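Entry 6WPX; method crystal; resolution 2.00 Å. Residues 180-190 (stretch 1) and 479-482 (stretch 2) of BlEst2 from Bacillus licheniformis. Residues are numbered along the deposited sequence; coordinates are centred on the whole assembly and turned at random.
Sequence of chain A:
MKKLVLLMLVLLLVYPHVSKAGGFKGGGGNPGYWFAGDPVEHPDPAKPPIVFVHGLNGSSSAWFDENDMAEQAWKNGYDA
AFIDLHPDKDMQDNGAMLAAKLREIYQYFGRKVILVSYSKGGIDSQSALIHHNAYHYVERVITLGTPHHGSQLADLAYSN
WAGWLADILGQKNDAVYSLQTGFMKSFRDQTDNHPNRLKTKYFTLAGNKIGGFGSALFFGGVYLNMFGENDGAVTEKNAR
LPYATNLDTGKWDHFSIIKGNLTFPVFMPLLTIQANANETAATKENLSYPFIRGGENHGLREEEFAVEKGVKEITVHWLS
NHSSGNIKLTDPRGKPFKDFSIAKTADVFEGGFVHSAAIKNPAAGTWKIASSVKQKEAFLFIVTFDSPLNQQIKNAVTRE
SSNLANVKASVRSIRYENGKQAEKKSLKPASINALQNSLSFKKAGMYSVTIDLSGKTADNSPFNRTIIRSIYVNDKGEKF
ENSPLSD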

# COMPACT_ATOMS: atom_id res chain seq x y z
N GLN A 180 1.39 -6.99 2.84
CA GLN A 180 0.99 -7.64 1.57
C GLN A 180 -0.50 -8.01 1.67
O GLN A 180 -0.97 -8.39 2.74
CB GLN A 180 1.81 -8.90 1.31
CG GLN A 180 3.26 -8.58 1.00
CD GLN A 180 4.11 -9.81 0.94
OE1 GLN A 180 4.36 -10.38 -0.13
NE2 GLN A 180 4.59 -10.24 2.10
N THR A 181 -1.23 -7.87 0.56
CA THR A 181 -2.69 -8.11 0.56
C THR A 181 -3.03 -9.57 0.88
O THR A 181 -4.08 -9.82 1.48
CB THR A 181 -3.35 -7.63 -0.73
OG1 THR A 181 -2.78 -8.32 -1.83
CG2 THR A 181 -3.23 -6.14 -0.93
N GLY A 182 -2.17 -10.50 0.49
CA GLY A 182 -2.40 -11.91 0.79
C GLY A 182 -2.32 -12.15 2.28
O GLY A 182 -3.16 -12.84 2.85
N PHE A 183 -1.29 -11.56 2.93
CA PHE A 183 -1.06 -11.66 4.38
C PHE A 183 -2.20 -10.96 5.12
O PHE A 183 -2.73 -11.50 6.09
CB PHE A 183 0.27 -10.96 4.74
CG PHE A 183 0.80 -11.28 6.11
CD1 PHE A 183 0.35 -10.58 7.23
CD2 PHE A 183 1.74 -12.29 6.30
CE1 PHE A 183 0.85 -10.87 8.51
CE2 PHE A 183 2.25 -12.57 7.58
CZ PHE A 183 1.80 -11.84 8.67
N MET A 184 -2.60 -9.77 4.65
CA MET A 184 -3.71 -9.06 5.29
C MET A 184 -5.03 -9.77 5.09
O MET A 184 -5.86 -9.69 5.98
CB MET A 184 -3.76 -7.59 4.86
CG MET A 184 -2.64 -6.74 5.49
SD MET A 184 -2.56 -6.82 7.30
CE MET A 184 -4.19 -6.24 7.75
N LYS A 185 -5.23 -10.52 3.97
CA LYS A 185 -6.48 -11.27 3.77
C LYS A 185 -6.62 -12.34 4.86
O LYS A 185 -7.69 -12.50 5.43
CB LYS A 185 -6.53 -11.90 2.36
CG LYS A 185 -7.81 -12.71 2.06
CD LYS A 185 -8.97 -11.83 1.63
CE LYS A 185 -10.25 -12.60 1.39
NZ LYS A 185 -10.29 -13.21 0.04
N SER A 186 -5.50 -13.01 5.18
CA SER A 186 -5.42 -14.02 6.23
C SER A 186 -5.62 -13.33 7.60
O SER A 186 -6.40 -13.82 8.41
CB SER A 186 -4.07 -14.71 6.16
OG SER A 186 -3.86 -15.59 7.25
N PHE A 187 -4.96 -12.16 7.85
CA PHE A 187 -5.14 -11.41 9.11
C PHE A 187 -6.61 -11.05 9.27
O PHE A 187 -7.16 -11.26 10.35
CB PHE A 187 -4.26 -10.14 9.16
CG PHE A 187 -4.43 -9.35 10.45
CD1 PHE A 187 -3.77 -9.73 11.62
CD2 PHE A 187 -5.30 -8.26 10.50
CE1 PHE A 187 -3.97 -9.02 12.82
CE2 PHE A 187 -5.50 -7.56 11.70
CZ PHE A 187 -4.82 -7.93 12.84
N ARG A 188 -7.28 -10.58 8.19
CA ARG A 188 -8.71 -10.26 8.19
C ARG A 188 -9.53 -11.49 8.60
O ARG A 188 -10.39 -11.40 9.48
CB ARG A 188 -9.18 -9.76 6.80
CG ARG A 188 -8.66 -8.37 6.41
CD ARG A 188 -9.61 -7.23 6.76
NE ARG A 188 -9.89 -7.20 8.20
CZ ARG A 188 -9.07 -6.70 9.11
NH1 ARG A 188 -9.36 -6.82 10.40
NH2 ARG A 188 -7.97 -6.06 8.75
N ASP A 189 -9.21 -12.65 8.01
CA ASP A 189 -9.89 -13.91 8.30
C ASP A 189 -9.82 -14.32 9.79
O ASP A 189 -10.81 -14.79 10.33
CB ASP A 189 -9.37 -15.02 7.39
CG ASP A 189 -10.09 -16.35 7.61
OD1 ASP A 189 -11.21 -16.51 7.08
OD2 ASP A 189 -9.56 -17.19 8.36
N GLN A 190 -8.65 -14.13 10.44
CA GLN A 190 -8.37 -14.45 11.84
C GLN A 190 -8.87 -13.40 12.83
O GLN A 190 -8.86 -13.64 14.04
CB GLN A 190 -6.85 -14.55 12.05
CG GLN A 190 -6.12 -15.67 11.29
CD GLN A 190 -4.70 -15.74 11.76
OE1 GLN A 190 -3.93 -14.77 11.68
NE2 GLN A 190 -4.32 -16.88 12.34
N LYS A 479 -5.78 -20.92 0.88
CA LYS A 479 -5.24 -19.80 0.11
C LYS A 479 -6.01 -18.50 0.42
O LYS A 479 -7.24 -18.48 0.42
CB LYS A 479 -5.33 -20.08 -1.41
CG LYS A 479 -4.88 -21.47 -1.84
CD LYS A 479 -5.46 -21.86 -3.22
CE LYS A 479 -4.38 -21.89 -4.24
NZ LYS A 479 -4.84 -22.52 -5.50
N PHE A 480 -5.25 -17.41 0.65
CA PHE A 480 -5.76 -16.08 0.95
C PHE A 480 -5.25 -15.10 -0.08
O PHE A 480 -4.03 -14.89 -0.22
CB PHE A 480 -5.39 -15.65 2.39
CG PHE A 480 -5.94 -16.57 3.44
CD1 PHE A 480 -5.24 -17.71 3.82
CD2 PHE A 480 -7.18 -16.33 4.02
CE1 PHE A 480 -5.77 -18.57 4.79
CE2 PHE A 480 -7.70 -17.19 4.99
CZ PHE A 480 -6.99 -18.30 5.37
N GLU A 481 -6.18 -14.58 -0.87
CA GLU A 481 -5.91 -13.64 -1.94
C GLU A 481 -7.08 -12.70 -2.03
O GLU A 481 -8.23 -13.14 -2.06
CB GLU A 481 -5.72 -14.36 -3.28
CG GLU A 481 -5.18 -13.45 -4.37
CD GLU A 481 -4.96 -14.14 -5.71
OE1 GLU A 481 -5.24 -15.35 -5.81
OE2 GLU A 481 -4.53 -13.45 -6.66
N ASN A 482 -6.77 -11.41 -2.08
CA ASN A 482 -7.78 -10.36 -2.14
C ASN A 482 -8.24 -10.11 -3.58
O ASN A 482 -7.41 -10.09 -4.49
CB ASN A 482 -7.26 -9.08 -1.50
CG ASN A 482 -8.33 -8.13 -1.03
OD1 ASN A 482 -9.52 -8.45 -0.94
ND2 ASN A 482 -7.90 -6.93 -0.69
O HOH W 1 -3.96 -10.50 -2.74

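A short C-terminal segment packs along one side of a helix in a small, mostly nonpolar contact centred on the ring of Phe-480 and fastened by one direct hydrogen bond and one water bridge. The touching residues lie at least 291 positions apart in sequence, and the two stretches together bury 383 Å². Phe-480 gives up the most area: its CA-to-CB bond points toward the helix, and with chi1 in the m well the ring lies against Ser-186. The CA of Ser-186 sits over one ring face, 4.0 Å from the centroid of Phe-480 and 27° off the ring normal, a CH-pi contact made by helix backbone. One turn further on, Asp-189 CB comes within 3.6 Å of Phe-480 CE2, with Asp-189 OD2 also near, 3.9 Å from Phe-480 CE2. Lys-185, the residue before Ser-186, rests its CG 3.8 Å from Phe-480 CB, and the same side chain then bends (chi2 near 83°, chi4 near -83°) to bring its ammonium to the backbone: Lys-185 NZ donates a hydrogen bond to Glu-481 O at 2.9 Å. The acceptor is a main-chain carbonyl; the CA-to-CB bond of Glu-481 points away from the helix, and its carboxylate oxygens are hydrogen-bonded elsewhere in the structure. The closest CA atoms across the contact belong to Gly-182 and Glu-481, 4.8 Å apart. Here backbone meets backbone: Phe-480 O lies 3.5 Å from Gly-182 CA in a CA-H...O contact whose angle at hydrogen, 121°, is far from linear. At the start of the helix, Thr-181 CB and Asn-482 CB approach only to 4.2 Å, and a water joins the two residues: it donates to Thr-181 OG1 at 2.6 Å and accepts from Asn-482 N at 3.0 Å. Asn-482 is poorly ordered, so its side-chain position deserves caution.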